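Local coordinates for SRPBCC family protein (PDB 3F08) that is of unknown function but has the family traits of Bet v 1-like lipid-transport and polyketide-cyclase proteins, and probably binds a hydrophobic ligand in an internal cavity, at residues S7-G12 with E92-N97; G22-L27 with R68-S73; P28-Y33 with K130-A135; S86-K91 with V101-T106. The protein carries 5 engineered substitutions. All coordinates share one frame; numbering follows the deposited sequence.

Contact 1 (S7-G12 with E92-N97); sequences SMEIFG and EGTESN
Flat groups meet little here: the Glu9 carboxylate turns OE1 to the Gly93-Thr94 backbone, while the Phe11 ring makes no close contact with 92-97 on either face or at its edge. In this Bet v 1-like (helix-grip) fold, residues 7-12 carry the end of outermost strand 3-10 into the turn before helix 14-21. Residues 92-97 form the connection between strands 81-92 and 99-109. Glu9 has CG anti to its carbonyl carbon, and the chain bends at the CB-CG bond (chi2 -69°) so that the carboxylate folds over toward the loop. OE1 then stands 3.7 Å from Thr94 N and 3.8 Å from Thr94 OG1, distances of loose polar packing. Its partner is Thr98 just beyond the loop, whose OG1 gives it a weak hydrogen bond. Gly93 meets the same group through CA, 3.9 Å from Glu9 OE1.

At the other end Phe11 is the centre of an inverse gamma turn, its chi1 of -56° placing the ring on the helix 114-137 side, against Gln133. A weak bond from Gly12 N to Ile10 O, 2.9 Å, closes that turn. The pairing of strand 3-10 with strand 99-109 ends nearby, in backbone bonds of Met8, a selenomethionine, with Val101 and of Ile10 with Ser99. Ser99 OG also bonds Gly12 O. The backbones come together where Asn97 O lies 3.5 Å from Phe11 C and 3.1 Å from Gly12 N, at an angle too poor for a hydrogen bond.

Contact 2 (G22-L27 with R68-S73); sequences GGFNSL and RYYTYS
This buried contact lies in the core between the curved sheet and the loop after helix 14-21, on the side where Bet v 1-like proteins commonly hold their ligand cavity. Phe24, with CG anti to its backbone N (chi1 -166°), directs the edge of its ring at one face of Tyr70. The pair is an offset edge-to-face stack, with planes at 89° and centroids of the Phe24 and Tyr70 rings 5.4 Å apart. Phe24 CD1 approaches Tyr70 CE1 to 3.7 Å, over the rim of that ring, and its neighbour Phe24 CE1 rests 3.8 Å from Tyr72 CB. Tyr70 and Tyr72 alternate with outward residues on strand 69-74 of the helix-grip sheet, which starts beside a G1 beta bulge at Arg68 and Tyr69. Both tyrosines take the crowded first torsion, CG between backbone N and carbonyl carbon.

Leu27 CD2 packs 3.9 Å from Tyr70 OH. That hydroxyl also bonds Arg46 NH1 and donates to a water 2.8 Å from Tyr70 OH. The same water donates to Gly23 O at 2.6 Å, the carbonyl that closes a type I turn by accepting Ser26 N. Arg46 NH1 also bonds Phe24 O, and the Arg46 guanidinium makes a cation-pi contact with Tyr72.

Contact 3 (P28-Y33 with K130-A135); sequences PDWLPY and KALQHA
Ala131 presents its methyl to four consecutive residues of the 28-33 loop. CB lies 3.6 Å from the carbonyl oxygen Trp30 O, and Pro32 CD follows at 4.0 Å from Ala131 CB. Leu31 CD1 reaches the same methyl at 4.2 Å although the CB of Leu31 is directed away from the helix. Tyr33 OH closes the group at 4.3 Å from Ala131 CB, its hydroxyl tip being the part nearest the helix. One turn further on, Ala135 CB makes a looser touch with Trp30 CB at 4.5 Å.

A second apolar meeting is that of Trp30 with Leu132. Trp30 CE3 lies 3.9 Å from Leu132 CB, and the two side chains cross obliquely. Leu132 has CG anti to the backbone N (chi1 178°), and its CD1 also approaches the six-membered part of the indole. Trp30 has CG in the crowded position between backbone N and carbonyl carbon (chi1 55°), which sends the indole down past the helix into the interior. Here the loop after helix 14-21 is laid against the C-terminal helix 114-137, the long helix that the sheet of the helix-grip fold wraps around. The loop backbone comes up to Ala131 through Trp30 O.

Inside the loop, Leu31 CD1 sits 3.2 Å above the plane of the Trp30 ring near its rim, a position that would limit the indole's rotation. Beyond this shell, Leu20 and Ile21 of helix 14-21 pack on both Trp30 and Leu132. The far end of the indole reaches Trp103 and Ile88 of the sheet, while Leu132 continues to Ile10 and Val101.

Contact 4 (S86-K91 with V101-T106); sequences STIQVK and VEWSGT
Strands 81-92 and 99-109 form a beta hairpin one strand in from the 3-10 edge of the Bet v 1-like antiparallel sheet, and residues 86-91 and 101-106 are its paired arms, with local axes at 169°. Thr87-Ser104 and Gln89-Glu102 are the hydrogen-bonded pairs. Thr87 N reaches Ser104 O at 2.8 Å and Glu102 N reaches Gln89 O at 2.9 Å, with reciprocal bonds in both pairs, nearly straight. Ser86-Gly105, Ile88-Trp103 and Val90-Val101 are non-hydrogen-bonded pairs.

On the face with Ile88 and Trp103, Ile88 CD1 lies over the six-membered ring, a CH-pi contact 4.2 Å from the Trp103 ring centroid. In the plane of that indole, Ser86 OG accepts a weak bond from Trp103 NE1 at 3.0 Å, bent to 131°; its stronger partner is Tyr125 OH.

The other face, with Thr87, Gln89, Glu102 and Ser104, is polar. The extended chain of Lys91 reaches over to Glu102 and crosses it obliquely in a salt bridge, Lys91 NZ to Glu102 OE1 3.0 Å, the ammonium standing above the carboxylate plane. A water 2.6 Å from Glu102 OE1 links it to Gln89 OE1, while Gln89 NE2 bonds Glu67 O.

Strand 69-74 flanks the hairpin beyond 86-91 and strand 3-10 beyond 101-106. Val90 and Val101 pack on helix 14-21 at Val17, and Trp103 stacks on Tyr125 and touches Leu129 of helix 114-137.

How the contacts relate
From the N terminus, strand 3-10 opens contact 1, which closes at 92-97. Helix 14-21 follows, and its exit loop gives the first halves of contacts 2 and 3 in succession. Contact 2 closes first, at strand 69-74, inside the span of contact 1; contact 3 waits for the C-terminal helix, so contacts 2 and 3 cross. Contact 4 is the short hairpin closure, lying within contact 3, in series after contact 2 and crossing contact 1, which contact 3 crosses too. Arg68 joins contact 2 to Glu92 of contact 1 and, through Val90 O, to contact 4. Together they tie the sheet, the exit loop and helix 114-137.

Contact 1 (S7-G12 with E92-N97)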
# COMPACT_ATOMS: atom_id res chain seq x y z
N SER B 7 -2.53 -19.55 12.23
CA SER B 7 -1.51 -19.78 11.23
C SER B 7 -1.76 -21.08 10.51
O SER B 7 -2.46 -21.96 11.01
CB SER B 7 -0.14 -19.81 11.90
OG SER B 7 0.84 -20.28 11.00
N MSE B 8 -1.20 -21.21 9.31
CA MSE B 8 -1.35 -22.43 8.54
C MSE B 8 -0.23 -22.55 7.52
O MSE B 8 0.23 -21.56 6.96
CB MSE B 8 -2.71 -22.46 7.84
CG MSE B 8 -2.97 -23.74 7.06
SE MSE B 8 -4.85 -24.08 6.61
CE MSE B 8 -5.35 -25.14 8.15
N GLU B 9 0.21 -23.78 7.31
CA GLU B 9 1.25 -24.03 6.32
C GLU B 9 0.52 -24.15 5.00
O GLU B 9 -0.23 -25.10 4.77
CB GLU B 9 1.98 -25.34 6.62
CG GLU B 9 3.12 -25.23 7.61
CD GLU B 9 4.31 -24.45 7.07
OE1 GLU B 9 4.76 -24.76 5.94
OE2 GLU B 9 4.80 -23.54 7.77
N ILE B 10 0.73 -23.17 4.13
CA ILE B 10 0.10 -23.19 2.82
C ILE B 10 1.05 -23.86 1.85
O ILE B 10 2.25 -23.58 1.86
CB ILE B 10 -0.21 -21.76 2.36
CG1 ILE B 10 -1.19 -21.12 3.35
CG2 ILE B 10 -0.79 -21.76 0.94
CD1 ILE B 10 -2.51 -21.86 3.46
N PHE B 11 0.52 -24.74 1.00
CA PHE B 11 1.35 -25.46 0.04
C PHE B 11 1.68 -24.67 -1.20
O PHE B 11 1.23 -25.00 -2.30
CB PHE B 11 0.68 -26.77 -0.38
CG PHE B 11 0.34 -27.68 0.76
CD1 PHE B 11 0.86 -27.44 2.03
CD2 PHE B 11 -0.49 -28.78 0.56
CE1 PHE B 11 0.55 -28.28 3.10
CE2 PHE B 11 -0.80 -29.64 1.62
CZ PHE B 11 -0.28 -29.39 2.89
N GLY B 12 2.47 -23.62 -1.02
CA GLY B 12 2.90 -22.78 -2.12
C GLY B 12 4.13 -22.04 -1.63
O GLY B 12 4.23 -21.76 -0.44
N GLU B 92 8.36 -17.60 5.96
CA GLU B 92 9.04 -18.72 5.35
C GLU B 92 8.41 -20.05 5.77
O GLU B 92 8.12 -20.25 6.95
CB GLU B 92 10.52 -18.72 5.76
CG GLU B 92 11.37 -17.62 5.14
CD GLU B 92 10.94 -16.21 5.55
OE1 GLU B 92 10.36 -16.04 6.65
OE2 GLU B 92 11.21 -15.27 4.77
N GLY B 93 8.20 -20.94 4.81
CA GLY B 93 7.63 -22.24 5.12
C GLY B 93 8.76 -23.17 5.53
O GLY B 93 9.91 -22.73 5.62
N THR B 94 8.45 -24.43 5.80
CA THR B 94 9.48 -25.38 6.19
C THR B 94 10.27 -25.83 4.96
O THR B 94 11.43 -26.24 5.07
CB THR B 94 8.86 -26.61 6.88
OG1 THR B 94 7.76 -27.08 6.10
CG2 THR B 94 8.39 -26.25 8.29
N GLU B 95 9.63 -25.76 3.81
CA GLU B 95 10.23 -26.12 2.53
C GLU B 95 10.17 -24.89 1.63
O GLU B 95 9.50 -23.91 1.95
CB GLU B 95 9.46 -27.25 1.85
CG GLU B 95 9.74 -28.64 2.37
CD GLU B 95 8.93 -29.71 1.66
OE1 GLU B 95 7.69 -29.65 1.72
OE2 GLU B 95 9.53 -30.61 1.03
N SER B 96 10.86 -24.95 0.50
CA SER B 96 10.86 -23.83 -0.42
C SER B 96 9.54 -23.74 -1.17
O SER B 96 9.24 -22.72 -1.79
CB SER B 96 12.01 -23.98 -1.42
OG SER B 96 11.90 -25.18 -2.15
N ASN B 97 8.73 -24.81 -1.11
CA ASN B 97 7.44 -24.83 -1.79
C ASN B 97 6.26 -24.72 -0.83
O ASN B 97 5.14 -25.09 -1.17
CB ASN B 97 7.29 -26.08 -2.65
CG ASN B 97 7.12 -27.35 -1.83
OD1 ASN B 97 7.88 -27.60 -0.90
ND2 ASN B 97 6.12 -28.16 -2.19

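Contact 2 (G22-L27 with R68-S73)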
# COMPACT_ATOMS: atom_id res chain seq x y z
N GLY B 22 -0.75 -10.80 -1.75
CA GLY B 22 -0.16 -9.51 -1.43
C GLY B 22 -0.94 -8.28 -1.88
O GLY B 22 -0.80 -7.20 -1.29
N GLY B 23 -1.75 -8.43 -2.92
CA GLY B 23 -2.54 -7.32 -3.42
C GLY B 23 -3.67 -6.97 -2.48
O GLY B 23 -4.47 -7.84 -2.11
N PHE B 24 -3.76 -5.70 -2.11
CA PHE B 24 -4.81 -5.27 -1.21
C PHE B 24 -6.18 -5.45 -1.85
O PHE B 24 -7.17 -5.73 -1.16
CB PHE B 24 -4.58 -3.81 -0.81
CG PHE B 24 -5.40 -3.37 0.37
CD1 PHE B 24 -5.36 -4.08 1.57
CD2 PHE B 24 -6.19 -2.23 0.28
CE1 PHE B 24 -6.11 -3.66 2.67
CE2 PHE B 24 -6.95 -1.79 1.37
CZ PHE B 24 -6.91 -2.51 2.57
N ASN B 25 -6.25 -5.31 -3.17
CA ASN B 25 -7.53 -5.47 -3.88
C ASN B 25 -7.71 -6.88 -4.43
O ASN B 25 -8.63 -7.13 -5.20
CB ASN B 25 -7.63 -4.48 -5.04
CG ASN B 25 -9.07 -4.29 -5.50
OD1 ASN B 25 -9.39 -4.46 -6.68
ND2 ASN B 25 -9.93 -3.93 -4.57
N SER B 26 -6.84 -7.80 -4.03
CA SER B 26 -6.91 -9.16 -4.56
C SER B 26 -7.68 -10.24 -3.80
O SER B 26 -7.63 -11.40 -4.19
CB SER B 26 -5.48 -9.65 -4.83
OG SER B 26 -4.83 -8.77 -5.73
N LEU B 27 -8.40 -9.87 -2.75
CA LEU B 27 -9.15 -10.88 -2.00
C LEU B 27 -10.02 -11.80 -2.85
O LEU B 27 -10.15 -12.99 -2.56
CB LEU B 27 -10.02 -10.22 -0.92
CG LEU B 27 -9.26 -9.59 0.25
CD1 LEU B 27 -10.25 -9.03 1.26
CD2 LEU B 27 -8.36 -10.63 0.92
N ARG B 68 6.67 -9.20 3.15
CA ARG B 68 5.42 -9.86 2.79
C ARG B 68 4.25 -9.78 3.77
O ARG B 68 3.75 -10.80 4.24
CB ARG B 68 5.70 -11.32 2.43
CG ARG B 68 6.80 -11.51 1.38
CD ARG B 68 7.01 -12.98 1.03
NE ARG B 68 7.38 -13.75 2.21
CZ ARG B 68 8.63 -14.00 2.58
NH1 ARG B 68 9.65 -13.56 1.86
NH2 ARG B 68 8.85 -14.70 3.69
N TYR B 69 3.80 -8.57 4.07
CA TYR B 69 2.65 -8.42 4.95
C TYR B 69 1.98 -7.08 4.72
O TYR B 69 2.59 -6.16 4.16
CB TYR B 69 3.08 -8.55 6.42
CG TYR B 69 3.74 -7.32 7.01
CD1 TYR B 69 2.98 -6.29 7.55
CD2 TYR B 69 5.13 -7.20 7.05
CE1 TYR B 69 3.58 -5.17 8.12
CE2 TYR B 69 5.75 -6.09 7.62
CZ TYR B 69 4.97 -5.08 8.16
OH TYR B 69 5.57 -3.98 8.74
N TYR B 70 0.71 -6.99 5.09
CA TYR B 70 -0.01 -5.74 5.03
C TYR B 70 -0.94 -5.73 6.22
O TYR B 70 -1.35 -6.78 6.72
CB TYR B 70 -0.75 -5.52 3.69
CG TYR B 70 -1.94 -6.39 3.35
CD1 TYR B 70 -3.16 -6.25 4.00
CD2 TYR B 70 -1.85 -7.30 2.30
CE1 TYR B 70 -4.29 -7.00 3.59
CE2 TYR B 70 -2.95 -8.04 1.89
CZ TYR B 70 -4.16 -7.89 2.53
OH TYR B 70 -5.23 -8.63 2.09
N THR B 71 -1.22 -4.53 6.72
CA THR B 71 -2.06 -4.34 7.88
C THR B 71 -3.20 -3.44 7.49
O THR B 71 -3.00 -2.45 6.80
CB THR B 71 -1.25 -3.68 9.02
OG1 THR B 71 -0.12 -4.50 9.34
CG2 THR B 71 -2.12 -3.48 10.27
N TYR B 72 -4.40 -3.79 7.93
CA TYR B 72 -5.56 -3.00 7.59
C TYR B 72 -6.47 -2.80 8.78
O TYR B 72 -6.42 -3.55 9.77
CB TYR B 72 -6.32 -3.66 6.45
CG TYR B 72 -6.89 -5.02 6.78
CD1 TYR B 72 -8.16 -5.16 7.32
CD2 TYR B 72 -6.15 -6.18 6.54
CE1 TYR B 72 -8.70 -6.42 7.60
CE2 TYR B 72 -6.67 -7.44 6.81
CZ TYR B 72 -7.94 -7.56 7.34
OH TYR B 72 -8.45 -8.81 7.60
N SER B 73 -7.32 -1.79 8.68
CA SER B 73 -8.27 -1.47 9.72
C SER B 73 -9.65 -1.52 9.07
O SER B 73 -9.76 -1.55 7.85
CB SER B 73 -7.99 -0.07 10.29
OG SER B 73 -7.99 0.93 9.28
O HOH W 1 -5.07 -9.82 -0.46

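Contact 3 (P28-Y33 with K130-A135)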
# COMPACT_ATOMS: atom_id res chain seq x y z
N PRO B 28 -10.66 -11.27 -3.91
CA PRO B 28 -11.48 -12.19 -4.71
C PRO B 28 -10.69 -13.23 -5.49
O PRO B 28 -11.26 -14.18 -6.02
CB PRO B 28 -12.32 -11.26 -5.59
CG PRO B 28 -11.59 -9.96 -5.58
CD PRO B 28 -11.00 -9.87 -4.20
N ASP B 29 -9.37 -13.05 -5.56
CA ASP B 29 -8.53 -14.02 -6.26
C ASP B 29 -8.31 -15.26 -5.39
O ASP B 29 -7.78 -16.26 -5.86
CB ASP B 29 -7.17 -13.43 -6.62
CG ASP B 29 -7.25 -12.40 -7.72
OD1 ASP B 29 -8.22 -12.44 -8.50
OD2 ASP B 29 -6.33 -11.55 -7.81
N TRP B 30 -8.69 -15.20 -4.11
CA TRP B 30 -8.50 -16.36 -3.25
C TRP B 30 -9.59 -16.58 -2.21
O TRP B 30 -9.57 -17.59 -1.50
CB TRP B 30 -7.12 -16.32 -2.57
CG TRP B 30 -6.81 -15.08 -1.78
CD1 TRP B 30 -6.46 -13.86 -2.28
CD2 TRP B 30 -6.73 -14.97 -0.36
NE1 TRP B 30 -6.17 -13.00 -1.25
CE2 TRP B 30 -6.33 -13.65 -0.06
CE3 TRP B 30 -6.97 -15.86 0.70
CZ2 TRP B 30 -6.15 -13.20 1.26
CZ3 TRP B 30 -6.79 -15.42 2.01
CH2 TRP B 30 -6.38 -14.09 2.27
N LEU B 31 -10.53 -15.65 -2.12
CA LEU B 31 -11.65 -15.75 -1.18
C LEU B 31 -12.94 -15.83 -2.01
O LEU B 31 -13.40 -14.84 -2.56
CB LEU B 31 -11.69 -14.51 -0.29
CG LEU B 31 -11.42 -14.63 1.21
CD1 LEU B 31 -10.21 -15.49 1.45
CD2 LEU B 31 -11.21 -13.24 1.81
N PRO B 32 -13.52 -17.03 -2.11
CA PRO B 32 -14.76 -17.27 -2.87
C PRO B 32 -15.98 -16.46 -2.44
O PRO B 32 -16.81 -16.09 -3.27
CB PRO B 32 -14.98 -18.77 -2.71
CG PRO B 32 -13.57 -19.31 -2.60
CD PRO B 32 -12.96 -18.31 -1.64
N TYR B 33 -16.10 -16.17 -1.15
CA TYR B 33 -17.25 -15.43 -0.65
C TYR B 33 -17.15 -13.92 -0.81
O TYR B 33 -18.01 -13.18 -0.35
CB TYR B 33 -17.50 -15.81 0.81
CG TYR B 33 -16.24 -16.12 1.57
CD1 TYR B 33 -15.55 -15.13 2.26
CD2 TYR B 33 -15.75 -17.42 1.62
CE1 TYR B 33 -14.39 -15.43 2.98
CE2 TYR B 33 -14.59 -17.73 2.33
CZ TYR B 33 -13.92 -16.73 3.01
OH TYR B 33 -12.81 -17.04 3.76
N LYS B 130 -8.16 -21.54 4.95
CA LYS B 130 -8.56 -22.82 4.36
C LYS B 130 -8.87 -22.55 2.89
O LYS B 130 -8.58 -23.38 2.03
CB LYS B 130 -9.81 -23.37 5.07
CG LYS B 130 -9.53 -23.91 6.47
CD LYS B 130 -10.80 -24.44 7.12
CE LYS B 130 -10.53 -24.97 8.54
NZ LYS B 130 -11.80 -25.34 9.23
N ALA B 131 -9.43 -21.38 2.62
CA ALA B 131 -9.76 -20.99 1.25
C ALA B 131 -8.46 -20.79 0.48
O ALA B 131 -8.36 -21.15 -0.69
CB ALA B 131 -10.59 -19.70 1.25
N LEU B 132 -7.45 -20.24 1.15
CA LEU B 132 -6.16 -20.03 0.50
C LEU B 132 -5.51 -21.38 0.16
O LEU B 132 -4.89 -21.54 -0.88
CB LEU B 132 -5.23 -19.23 1.43
CG LEU B 132 -3.80 -18.96 0.93
CD1 LEU B 132 -3.85 -18.20 -0.38
CD2 LEU B 132 -3.02 -18.16 1.99
N GLN B 133 -5.66 -22.35 1.07
CA GLN B 133 -5.10 -23.68 0.86
C GLN B 133 -5.79 -24.30 -0.35
O GLN B 133 -5.15 -24.92 -1.20
CB GLN B 133 -5.32 -24.58 2.08
CG GLN B 133 -4.62 -25.95 2.00
CD GLN B 133 -3.11 -25.87 2.20
OE1 GLN B 133 -2.58 -26.31 3.23
NE2 GLN B 133 -2.40 -25.31 1.22
N HIS B 134 -7.11 -24.13 -0.42
CA HIS B 134 -7.88 -24.67 -1.52
C HIS B 134 -7.42 -24.08 -2.85
O HIS B 134 -7.32 -24.78 -3.85
CB HIS B 134 -9.37 -24.39 -1.30
CG HIS B 134 -10.23 -24.79 -2.46
ND1 HIS B 134 -10.65 -23.89 -3.42
CD2 HIS B 134 -10.74 -25.99 -2.82
CE1 HIS B 134 -11.38 -24.52 -4.32
NE2 HIS B 134 -11.45 -25.80 -3.98
N ALA B 135 -7.13 -22.78 -2.85
CA ALA B 135 -6.67 -22.09 -4.05
C ALA B 135 -5.37 -22.70 -4.55
O ALA B 135 -5.15 -22.80 -5.76
CB ALA B 135 -6.48 -20.61 -3.75

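Contact 4 (S86-K91 with V101-T106)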
# COMPACT_ATOMS: atom_id res chain seq x y z
N SER B 86 -5.72 -5.52 11.67
CA SER B 86 -5.42 -6.89 11.29
C SER B 86 -4.21 -6.95 10.37
O SER B 86 -4.02 -6.08 9.52
CB SER B 86 -6.62 -7.52 10.59
OG SER B 86 -6.40 -8.89 10.30
N THR B 87 -3.39 -7.97 10.54
CA THR B 87 -2.21 -8.14 9.72
C THR B 87 -2.14 -9.56 9.18
O THR B 87 -2.35 -10.52 9.91
CB THR B 87 -0.92 -7.87 10.52
OG1 THR B 87 -0.91 -6.51 10.97
CG2 THR B 87 0.32 -8.12 9.65
N ILE B 88 -1.88 -9.68 7.88
CA ILE B 88 -1.72 -10.99 7.29
C ILE B 88 -0.30 -10.99 6.77
O ILE B 88 0.15 -10.04 6.13
CB ILE B 88 -2.74 -11.22 6.14
CG1 ILE B 88 -2.52 -12.60 5.51
CG2 ILE B 88 -2.63 -10.12 5.12
CD1 ILE B 88 -3.70 -13.07 4.66
N GLN B 89 0.45 -12.05 7.08
CA GLN B 89 1.83 -12.12 6.66
C GLN B 89 2.21 -13.49 6.14
O GLN B 89 1.73 -14.51 6.62
CB GLN B 89 2.76 -11.75 7.83
CG GLN B 89 4.24 -11.83 7.49
CD GLN B 89 5.12 -11.26 8.59
OE1 GLN B 89 4.86 -11.46 9.78
NE2 GLN B 89 6.18 -10.56 8.20
N VAL B 90 3.08 -13.50 5.14
CA VAL B 90 3.55 -14.74 4.54
C VAL B 90 4.98 -14.97 4.99
O VAL B 90 5.91 -14.35 4.50
CB VAL B 90 3.51 -14.65 3.00
CG1 VAL B 90 4.07 -15.92 2.39
CG2 VAL B 90 2.08 -14.41 2.52
N LYS B 91 5.15 -15.87 5.96
CA LYS B 91 6.47 -16.18 6.49
C LYS B 91 7.06 -17.40 5.78
O LYS B 91 6.36 -18.14 5.09
CB LYS B 91 6.39 -16.46 7.99
CG LYS B 91 5.87 -15.27 8.79
CD LYS B 91 5.89 -15.54 10.29
CE LYS B 91 5.61 -14.26 11.06
NZ LYS B 91 5.67 -14.45 12.54
N VAL B 101 1.59 -18.94 6.58
CA VAL B 101 0.80 -17.74 6.52
C VAL B 101 0.15 -17.49 7.87
O VAL B 101 -0.54 -18.35 8.42
CB VAL B 101 -0.27 -17.85 5.43
CG1 VAL B 101 -1.07 -16.56 5.37
CG2 VAL B 101 0.40 -18.15 4.08
N GLU B 102 0.39 -16.30 8.41
CA GLU B 102 -0.12 -15.92 9.71
C GLU B 102 -1.08 -14.74 9.58
O GLU B 102 -0.76 -13.74 8.94
CB GLU B 102 1.07 -15.55 10.61
CG GLU B 102 0.78 -15.44 12.08
CD GLU B 102 2.06 -15.32 12.89
OE1 GLU B 102 2.72 -14.26 12.83
OE2 GLU B 102 2.42 -16.30 13.57
N TRP B 103 -2.26 -14.88 10.17
CA TRP B 103 -3.28 -13.84 10.13
C TRP B 103 -3.58 -13.50 11.58
O TRP B 103 -3.97 -14.37 12.36
CB TRP B 103 -4.55 -14.36 9.44
CG TRP B 103 -5.41 -13.29 8.85
CD1 TRP B 103 -5.47 -11.98 9.23
CD2 TRP B 103 -6.35 -13.45 7.78
NE1 TRP B 103 -6.39 -11.31 8.46
CE2 TRP B 103 -6.95 -12.19 7.57
CE3 TRP B 103 -6.75 -14.53 6.99
CZ2 TRP B 103 -7.92 -11.98 6.59
CZ3 TRP B 103 -7.72 -14.32 6.01
CH2 TRP B 103 -8.30 -13.05 5.82
N SER B 104 -3.41 -12.24 11.96
CA SER B 104 -3.66 -11.85 13.34
C SER B 104 -4.41 -10.53 13.46
O SER B 104 -4.41 -9.71 12.53
CB SER B 104 -2.34 -11.75 14.10
OG SER B 104 -1.56 -10.69 13.58
N GLY B 105 -5.04 -10.32 14.61
CA GLY B 105 -5.78 -9.09 14.81
C GLY B 105 -5.91 -8.66 16.25
O GLY B 105 -5.85 -9.47 17.18
N THR B 106 -6.07 -7.35 16.43
CA THR B 106 -6.26 -6.74 17.74
C THR B 106 -7.52 -5.91 17.62
O THR B 106 -7.75 -5.26 16.59
CB THR B 106 -5.06 -5.85 18.13
OG1 THR B 106 -4.89 -4.84 17.14
CG2 THR B 106 -3.79 -6.68 18.21
O HOH W 2 0.20 -11.65 11.29
O HOH W 3 2.68 -12.08 11.41